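Local coordinates for protein Two-component system sensor histidine kinase (Bacteroides thetaiotaomicron, PDB 3OTT) that probably senses saccharides with this extracellular beta-propeller and beta-sandwich region and relays the signal to a histidine kinase part that starts a phosphorelay, at residues I37-K41 and G42-Y46; I70-N73 and T74-Y77; N467-G471 and M472-Q476. All blocks are in the same frame, centred on the assembly; numbering follows the deposited sequence.

Contact 1. Residues I37-K41 and G42-Y46; sequences IGSNK and GLFSY
The beta hairpin of strands 35-39 and 42-46, the two middle strands of a four-stranded antiparallel propeller blade, closes here through a type I turn from Ser39 to Gly42. Ile37 and Phe44 form a hydrogen-bonded pair: Ile37 N gives to Phe44 O at 2.7 Å, and Phe44 N returns a nearly straight bond to Ile37 O, lying in that carbonyl's plane. On the face they share, Ile37 CB meets Phe44 CB, while Ile37 CD1 reaches on to Tyr46 CB at 3.7 Å, so that the branched isoleucine touches two residues of the neighbouring strand.

Ser39 supplies the side-chain bonds of the turn. Its OG sits between the backbone N and the carbonyl carbon (chi1 75°), which turns the hydroxyl back over the loop. There it donates to Gly42 O at 2.7 Å and accepts from Lys41 N at 3.2 Å, the latter making an ST turn. Gly42 O is gripped twice, since Ser39 N also donates to it from above the carbonyl plane. The same OG lies at the edge of the Phe44 ring, 3.6 Å from CE1. Replacing this serine by alanine removes the hydroxyl, which would probably leave Lys41 N without its acceptor here and Gly42 O with one donor fewer.

Gly42 suits its place because, at its positive phi of 138°, a side chain would run into the carbonyl oxygen of Lys41. Asn40, at the turn's outer corner, uses OD1 to accept from the backbone N of Ser22 and Val23, tying the turn to the chain leading into strand 24-29. A hairpin of successive antiparallel strands is the repeating unit of a beta-propeller blade, and the 37-41 part of this one falls in a two-component regulator propeller repeat.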
loop_
_atom_site.group_PDB
_atom_site.type_symbol
_atom_site.label_atom_id
_atom_site.label_comp_id
_atom_site.label_asym_id
_atom_site.label_seq_id
_atom_site.Cartn_x
_atom_site.Cartn_y
_atom_site.Cartn_z
ATOM N N ILE B 37 -26.365 -11.652 7.612
ATOM C CA ILE B 37 -26.561 -12.318 8.894
ATOM C C ILE B 37 -26.904 -13.794 8.658
ATOM O O ILE B 37 -27.881 -14.099 7.994
ATOM C CB ILE B 37 -27.753 -11.599 9.692
ATOM C CG1 ILE B 37 -27.519 -10.091 9.822
ATOM C CG2 ILE B 37 -28.058 -12.243 11.051
ATOM C CD1 ILE B 37 -28.840 -9.231 10.170
ATOM N N GLY B 38 -26.109 -14.717 9.175
ATOM C CA GLY B 38 -26.496 -16.115 9.144
ATOM C C GLY B 38 -27.306 -16.430 10.398
ATOM O O GLY B 38 -26.919 -16.077 11.512
ATOM N N SER B 39 -28.456 -17.053 10.249
ATOM C CA SER B 39 -29.288 -17.313 11.397
ATOM C C SER B 39 -29.656 -18.802 11.410
ATOM O O SER B 39 -29.333 -19.511 10.439
ATOM C CB SER B 39 -30.575 -16.511 11.290
ATOM O OG SER B 39 -31.428 -17.137 10.321
ATOM N N ASN B 40 -30.380 -19.242 12.452
ATOM C CA ASN B 40 -30.794 -20.649 12.569
ATOM C C ASN B 40 -31.750 -21.107 11.472
ATOM O O ASN B 40 -32.009 -22.291 11.359
ATOM C CB ASN B 40 -31.396 -20.969 13.978
ATOM C CG ASN B 40 -32.609 -20.051 14.385
ATOM O OD1 ASN B 40 -32.597 -18.814 14.225
ATOM N ND2 ASN B 40 -33.636 -20.679 14.965
ATOM N N LYS B 41 -32.319 -20.165 10.718
ATOM C CA LYS B 41 -33.317 -20.436 9.656
ATOM C C LYS B 41 -32.809 -20.032 8.262
ATOM O O LYS B 41 -33.486 -20.255 7.279
ATOM C CB LYS B 41 -34.610 -19.624 9.895
ATOM C CG LYS B 41 -35.461 -20.023 11.144
ATOM C CD LYS B 41 -35.954 -21.457 11.085
ATOM C CE LYS B 41 -36.178 -22.068 12.474
ATOM N NZ LYS B 41 -37.556 -21.791 13.028
ATOM N N GLY B 42 -31.656 -19.392 8.161
ATOM C CA GLY B 42 -31.114 -19.073 6.855
ATOM C C GLY B 42 -30.547 -17.691 6.834
ATOM O O GLY B 42 -30.350 -17.067 7.884
ATOM N N LEU B 43 -30.331 -17.180 5.642
ATOM C CA LEU B 43 -29.529 -15.988 5.467
ATOM C C LEU B 43 -30.422 -14.739 5.480
ATOM O O LEU B 43 -31.467 -14.762 4.851
ATOM C CB LEU B 43 -28.778 -16.116 4.130
ATOM C CG LEU B 43 -28.105 -14.830 3.593
ATOM C CD1 LEU B 43 -26.866 -14.529 4.454
ATOM C CD2 LEU B 43 -27.741 -14.886 2.102
ATOM N N PHE B 44 -30.020 -13.672 6.194
ATOM C CA PHE B 44 -30.694 -12.356 6.192
ATOM C C PHE B 44 -29.701 -11.235 5.796
ATOM O O PHE B 44 -28.452 -11.448 5.833
ATOM C CB PHE B 44 -31.247 -11.952 7.584
ATOM C CG PHE B 44 -32.516 -12.688 8.016
ATOM C CD1 PHE B 44 -32.435 -13.969 8.545
ATOM C CD2 PHE B 44 -33.760 -12.054 7.965
ATOM C CE1 PHE B 44 -33.553 -14.631 8.966
ATOM C CE2 PHE B 44 -34.930 -12.711 8.391
ATOM C CZ PHE B 44 -34.808 -14.010 8.898
ATOM N N SER B 45 -30.258 -10.040 5.496
ATOM C CA SER B 45 -29.482 -8.834 5.374
ATOM C C SER B 45 -30.118 -7.756 6.207
ATOM O O SER B 45 -31.300 -7.809 6.511
ATOM C CB SER B 45 -29.413 -8.391 3.911
ATOM O OG SER B 45 -30.743 -8.139 3.352
ATOM N N TYR B 46 -29.333 -6.738 6.540
ATOM C CA TYR B 46 -29.813 -5.648 7.363
ATOM C C TYR B 46 -29.261 -4.369 6.802
ATOM O O TYR B 46 -28.031 -4.232 6.664
ATOM C CB TYR B 46 -29.343 -5.796 8.800
ATOM C CG TYR B 46 -29.814 -4.685 9.725
ATOM C CD1 TYR B 46 -31.160 -4.391 9.863
ATOM C CD2 TYR B 46 -28.913 -3.960 10.473
ATOM C CE1 TYR B 46 -31.596 -3.431 10.708
ATOM C CE2 TYR B 46 -29.332 -2.979 11.312
ATOM C CZ TYR B 46 -30.674 -2.714 11.441
ATOM O OH TYR B 46 -31.099 -1.715 12.309
#

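Contact 2. Residues I70-N73 and T74-Y77; sequences IIDN and TYLY
Ile70 begins the contact by lying side by side with Leu76, its CG1 3.8 Å from Leu76 CD1, as a non-hydrogen-bonded pair in the hairpin of strands 67-71 and 75-79. These are the first two strands of a propeller blade, and their junction carries a classic beta bulge.

Ile71 is where the bulge forms, because both Thr74 and Tyr75 face it. Ile71 O accepts from Tyr75 N at 2.9 Å and from Thr74 N at 3.1 Å, while Ile71 N completes the pair by donating to Tyr75 O. Its side chain crosses Tyr77 at about a right angle. With CG1 beside the backbone N (chi1 -65°), that methylene is laid over one face of the Tyr77 ring in a CH-pi contact, its C-H groups meeting the pi cloud.

Asp72 and Asn73 both take left-handed backbone angles, a conformation that asparagine and aspartate tolerate better than most residues and that suits a tight reversal. The Asp72 carboxylate comes to the edge of the Tyr75 ring, OD2 4.0 Å from CE2, with the two planes 63° apart. Its main partner is Arg374 of the second subunit, a salt bridge, and Tyr75 OH is hydrogen-bonded to His372 of that subunit, so the turn takes part in the dimer interface.

Asn73 CB leads away from the other segment, and its OD1 is hydrogen-bonded to Ser31 OG. The threonine that follows brings a methyl back over the neighbouring aromatic: Thr74 CG2 stands 3.5 Å above the plane of the Tyr75 ring, offset toward its rim.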
loop_
_atom_site.group_PDB
_atom_site.type_symbol
_atom_site.label_atom_id
_atom_site.label_comp_id
_atom_site.label_asym_id
_atom_site.label_seq_id
_atom_site.Cartn_x
_atom_site.Cartn_y
_atom_site.Cartn_z
ATOM N N ILE B 70 -17.013 -14.424 2.146
ATOM C CA ILE B 70 -17.316 -13.869 0.849
ATOM C C ILE B 70 -16.204 -14.318 -0.133
ATOM O O ILE B 70 -15.012 -14.158 0.177
ATOM C CB ILE B 70 -17.415 -12.335 0.947
ATOM C CG1 ILE B 70 -18.617 -11.942 1.828
ATOM C CG2 ILE B 70 -17.484 -11.696 -0.437
ATOM C CD1 ILE B 70 -18.818 -10.387 1.978
ATOM N N ILE B 71 -16.617 -14.812 -1.312
ATOM C CA ILE B 71 -15.743 -15.334 -2.347
ATOM C C ILE B 71 -15.971 -14.567 -3.681
ATOM O O ILE B 71 -17.105 -14.283 -4.062
ATOM C CB ILE B 71 -16.033 -16.892 -2.556
ATOM C CG1 ILE B 71 -15.684 -17.742 -1.321
ATOM C CG2 ILE B 71 -15.389 -17.451 -3.769
ATOM C CD1 ILE B 71 -14.318 -17.524 -0.777
ATOM N N ASP B 72 -14.882 -14.215 -4.362
ATOM C CA ASP B 72 -14.897 -13.530 -5.681
ATOM C C ASP B 72 -15.712 -12.223 -5.704
ATOM O O ASP B 72 -16.182 -11.833 -6.745
ATOM C CB ASP B 72 -15.321 -14.491 -6.831
ATOM C CG ASP B 72 -14.396 -15.749 -6.957
ATOM O OD1 ASP B 72 -13.281 -15.744 -6.347
ATOM O OD2 ASP B 72 -14.787 -16.733 -7.666
ATOM N N ASN B 73 -15.870 -11.568 -4.548
ATOM C CA ASN B 73 -16.599 -10.300 -4.465
ATOM C C ASN B 73 -18.038 -10.477 -5.005
ATOM O O ASN B 73 -18.628 -9.540 -5.559
ATOM C CB ASN B 73 -15.866 -9.258 -5.313
ATOM C CG ASN B 73 -16.168 -7.813 -4.892
ATOM O OD1 ASN B 73 -16.573 -7.523 -3.762
ATOM N ND2 ASN B 73 -15.962 -6.894 -5.826
ATOM N N THR B 74 -18.575 -11.700 -4.933
ATOM C CA THR B 74 -19.914 -11.906 -5.409
ATOM C C THR B 74 -20.678 -13.025 -4.725
ATOM O O THR B 74 -21.900 -13.055 -4.842
ATOM C CB THR B 74 -20.013 -12.033 -6.960
ATOM O OG1 THR B 74 -21.387 -11.952 -7.340
ATOM C CG2 THR B 74 -19.442 -13.362 -7.499
ATOM N N TYR B 75 -19.997 -13.953 -4.040
ATOM C CA TYR B 75 -20.727 -15.078 -3.383
ATOM C C TYR B 75 -20.654 -15.048 -1.864
ATOM O O TYR B 75 -19.678 -14.608 -1.278
ATOM C CB TYR B 75 -20.227 -16.467 -3.841
ATOM C CG TYR B 75 -20.140 -16.671 -5.341
ATOM C CD1 TYR B 75 -21.299 -16.897 -6.121
ATOM C CD2 TYR B 75 -18.908 -16.666 -5.986
ATOM C CE1 TYR B 75 -21.209 -17.055 -7.508
ATOM C CE2 TYR B 75 -18.812 -16.808 -7.387
ATOM C CZ TYR B 75 -19.949 -17.004 -8.124
ATOM O OH TYR B 75 -19.771 -17.188 -9.485
ATOM N N LEU B 76 -21.676 -15.534 -1.218
ATOM C CA LEU B 76 -21.583 -15.854 0.198
ATOM C C LEU B 76 -21.551 -17.370 0.247
ATOM O O LEU B 76 -22.533 -17.992 -0.202
ATOM C CB LEU B 76 -22.799 -15.320 0.991
ATOM C CG LEU B 76 -22.865 -13.862 1.469
ATOM C CD1 LEU B 76 -22.104 -12.888 0.616
ATOM C CD2 LEU B 76 -24.305 -13.400 1.563
ATOM N N TYR B 77 -20.409 -17.940 0.650
ATOM C CA TYR B 77 -20.261 -19.367 0.936
ATOM C C TYR B 77 -20.600 -19.531 2.403
ATOM O O TYR B 77 -19.964 -18.923 3.275
ATOM C CB TYR B 77 -18.787 -19.871 0.682
ATOM C CG TYR B 77 -18.463 -20.231 -0.755
ATOM C CD1 TYR B 77 -18.901 -19.424 -1.815
ATOM C CD2 TYR B 77 -17.701 -21.358 -1.049
ATOM C CE1 TYR B 77 -18.628 -19.765 -3.160
ATOM C CE2 TYR B 77 -17.371 -21.712 -2.360
ATOM C CZ TYR B 77 -17.851 -20.921 -3.427
ATOM O OH TYR B 77 -17.550 -21.280 -4.742
#

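Contact 3. Residues N467-G471 and M472-Q476; sequences NGLSG and MFINQ
Leu469 and Ile474 meet tip to tip, the one from the loop that follows strand 457-463 and the other from the start of strand 474-479. The meeting atoms are Leu469 CD1 and Ile474 CD1, 3.8 Å apart, two methyl groups approaching end on across the bend at Ser470 to Phe473. Each side chain leaves its backbone toward the other segment, and both are buried. Leucine and isoleucine suit the place because both are aliphatic and end in methyl groups, so they can meet in a buried place with no polar group to satisfy.

Ile474 CD1 has a second neighbour, Gly471 O, at 3.5 Å. Its CG1 is anti to the carbonyl carbon (chi1 -71°), while the second torsion, 96°, lies away from the usual staggered values; together they bring the terminal methyl back over the loop between these two groups. The methyl thus packs on Leu469 CD1 and also touches the carbonyl oxygen of Gly471.

Gly471 has an almost fully extended backbone, a shape open to glycine and reached far less readily by residues with a side chain. Met472 follows with its CB pointing away, yet its chain bends at the second and third torsions and folds back beside the peptide it has just left, putting SD 4.0 Å from Gly471 O. Farther out, Met472 packs on Ser464 and Val465 of the same loop.

This loop links two propeller blades. Its exit is held by backbone bonds from Met472 to Gly440 and from Ile474 to Thr436 of the preceding blade, while Phe473 is backbone-bonded to Tyr490 and Ile474 packs on Val487 of strand 485-489, the next strand of its own blade.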
loop_
_atom_site.group_PDB
_atom_site.type_symbol
_atom_site.label_atom_id
_atom_site.label_comp_id
_atom_site.label_asym_id
_atom_site.label_seq_id
_atom_site.Cartn_x
_atom_site.Cartn_y
_atom_site.Cartn_z
ATOM N N ASN B 467 17.412 47.455 6.078
ATOM C CA ASN B 467 16.432 48.533 5.922
ATOM C C ASN B 467 15.197 48.434 6.877
ATOM O O ASN B 467 14.103 48.845 6.512
ATOM C CB ASN B 467 16.043 48.718 4.419
ATOM C CG ASN B 467 15.326 47.504 3.859
ATOM O OD1 ASN B 467 14.992 46.589 4.602
ATOM N ND2 ASN B 467 15.091 47.481 2.544
ATOM N N GLY B 468 15.403 47.919 8.095
ATOM C CA GLY B 468 14.428 48.036 9.192
ATOM C C GLY B 468 13.970 46.722 9.817
ATOM O O GLY B 468 13.495 46.730 10.927
ATOM N N LEU B 469 14.094 45.593 9.136
ATOM C CA LEU B 469 13.694 44.323 9.802
ATOM C C LEU B 469 14.544 43.967 11.005
ATOM O O LEU B 469 15.688 44.365 11.101
ATOM C CB LEU B 469 13.688 43.127 8.869
ATOM C CG LEU B 469 12.614 43.023 7.828
ATOM C CD1 LEU B 469 12.798 41.688 7.169
ATOM C CD2 LEU B 469 11.285 43.134 8.525
ATOM N N SER B 470 13.924 43.235 11.915
ATOM C CA SER B 470 14.526 42.758 13.164
ATOM C C SER B 470 15.398 41.539 12.999
ATOM O O SER B 470 16.032 41.126 13.973
ATOM C CB SER B 470 13.395 42.381 14.149
ATOM O OG SER B 470 12.632 43.559 14.525
ATOM N N GLY B 471 15.400 40.942 11.803
ATOM C CA GLY B 471 16.077 39.662 11.510
ATOM C C GLY B 471 15.820 39.182 10.090
ATOM O O GLY B 471 15.065 39.817 9.340
ATOM N N MET B 472 16.427 38.052 9.708
ATOM C CA MET B 472 16.395 37.590 8.320
ATOM C C MET B 472 15.559 36.314 8.137
ATOM O O MET B 472 15.245 35.942 6.980
ATOM C CB MET B 472 17.803 37.407 7.755
ATOM C CG MET B 472 18.553 38.741 7.521
ATOM S SD MET B 472 17.697 39.834 6.327
ATOM C CE MET B 472 18.053 39.086 4.770
ATOM N N PHE B 473 15.201 35.684 9.268
ATOM C CA PHE B 473 14.336 34.497 9.299
ATOM C C PHE B 473 12.895 34.852 9.591
ATOM O O PHE B 473 12.475 35.087 10.755
ATOM C CB PHE B 473 14.828 33.439 10.282
ATOM C CG PHE B 473 16.301 33.509 10.509
ATOM C CD1 PHE B 473 17.168 32.638 9.825
ATOM C CD2 PHE B 473 16.840 34.501 11.348
ATOM C CE1 PHE B 473 18.550 32.717 9.999
ATOM C CE2 PHE B 473 18.215 34.606 11.532
ATOM C CZ PHE B 473 19.081 33.698 10.862
ATOM N N ILE B 474 12.139 34.841 8.516
ATOM C CA ILE B 474 10.761 35.297 8.592
ATOM C C ILE B 474 9.781 34.137 8.393
ATOM O O ILE B 474 9.851 33.432 7.390
ATOM C CB ILE B 474 10.555 36.472 7.655
ATOM C CG1 ILE B 474 11.278 37.695 8.238
ATOM C CG2 ILE B 474 9.130 36.935 7.716
ATOM C CD1 ILE B 474 12.552 37.979 7.783
ATOM N N ASN B 475 8.914 33.904 9.373
ATOM C CA ASN B 475 7.968 32.799 9.319
ATOM C C ASN B 475 6.697 33.096 8.535
ATOM O O ASN B 475 6.314 32.271 7.753
ATOM C CB ASN B 475 7.616 32.224 10.717
ATOM C CG ASN B 475 8.684 31.186 11.277
ATOM O OD1 ASN B 475 9.899 31.371 11.162
ATOM N ND2 ASN B 475 8.188 30.122 11.929
ATOM N N GLN B 476 6.004 34.206 8.817
ATOM C CA GLN B 476 4.665 34.555 8.265
ATOM C C GLN B 476 4.529 36.085 8.151
ATOM O O GLN B 476 4.987 36.847 9.024
ATOM C CB GLN B 476 3.526 34.150 9.204
ATOM C CG GLN B 476 3.143 32.700 9.218
ATOM C CD GLN B 476 2.844 32.189 10.624
ATOM O OE1 GLN B 476 3.712 32.178 11.481
ATOM N NE2 GLN B 476 1.638 31.757 10.850
#

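In the fold
Contacts 1 and 2 are hairpins of successive blades and touch directly, Leu43 CD2 lying 3.8 Å from Leu76 CD2, so the two blades pack through leucines at this point. Both are largely buried and built on paired backbone bonds, but contact 1 seals its turn with a serine hydroxyl and stays within its own chain, whereas contact 2 uses a bulge and turns charged and aromatic groups toward the second subunit. Contact 3 lies on the opposite side of the chain's centre, its centre about 69 Å from that of contact 1. Only partly buried, it connects blades instead of strands within one, and relies on methyl packing.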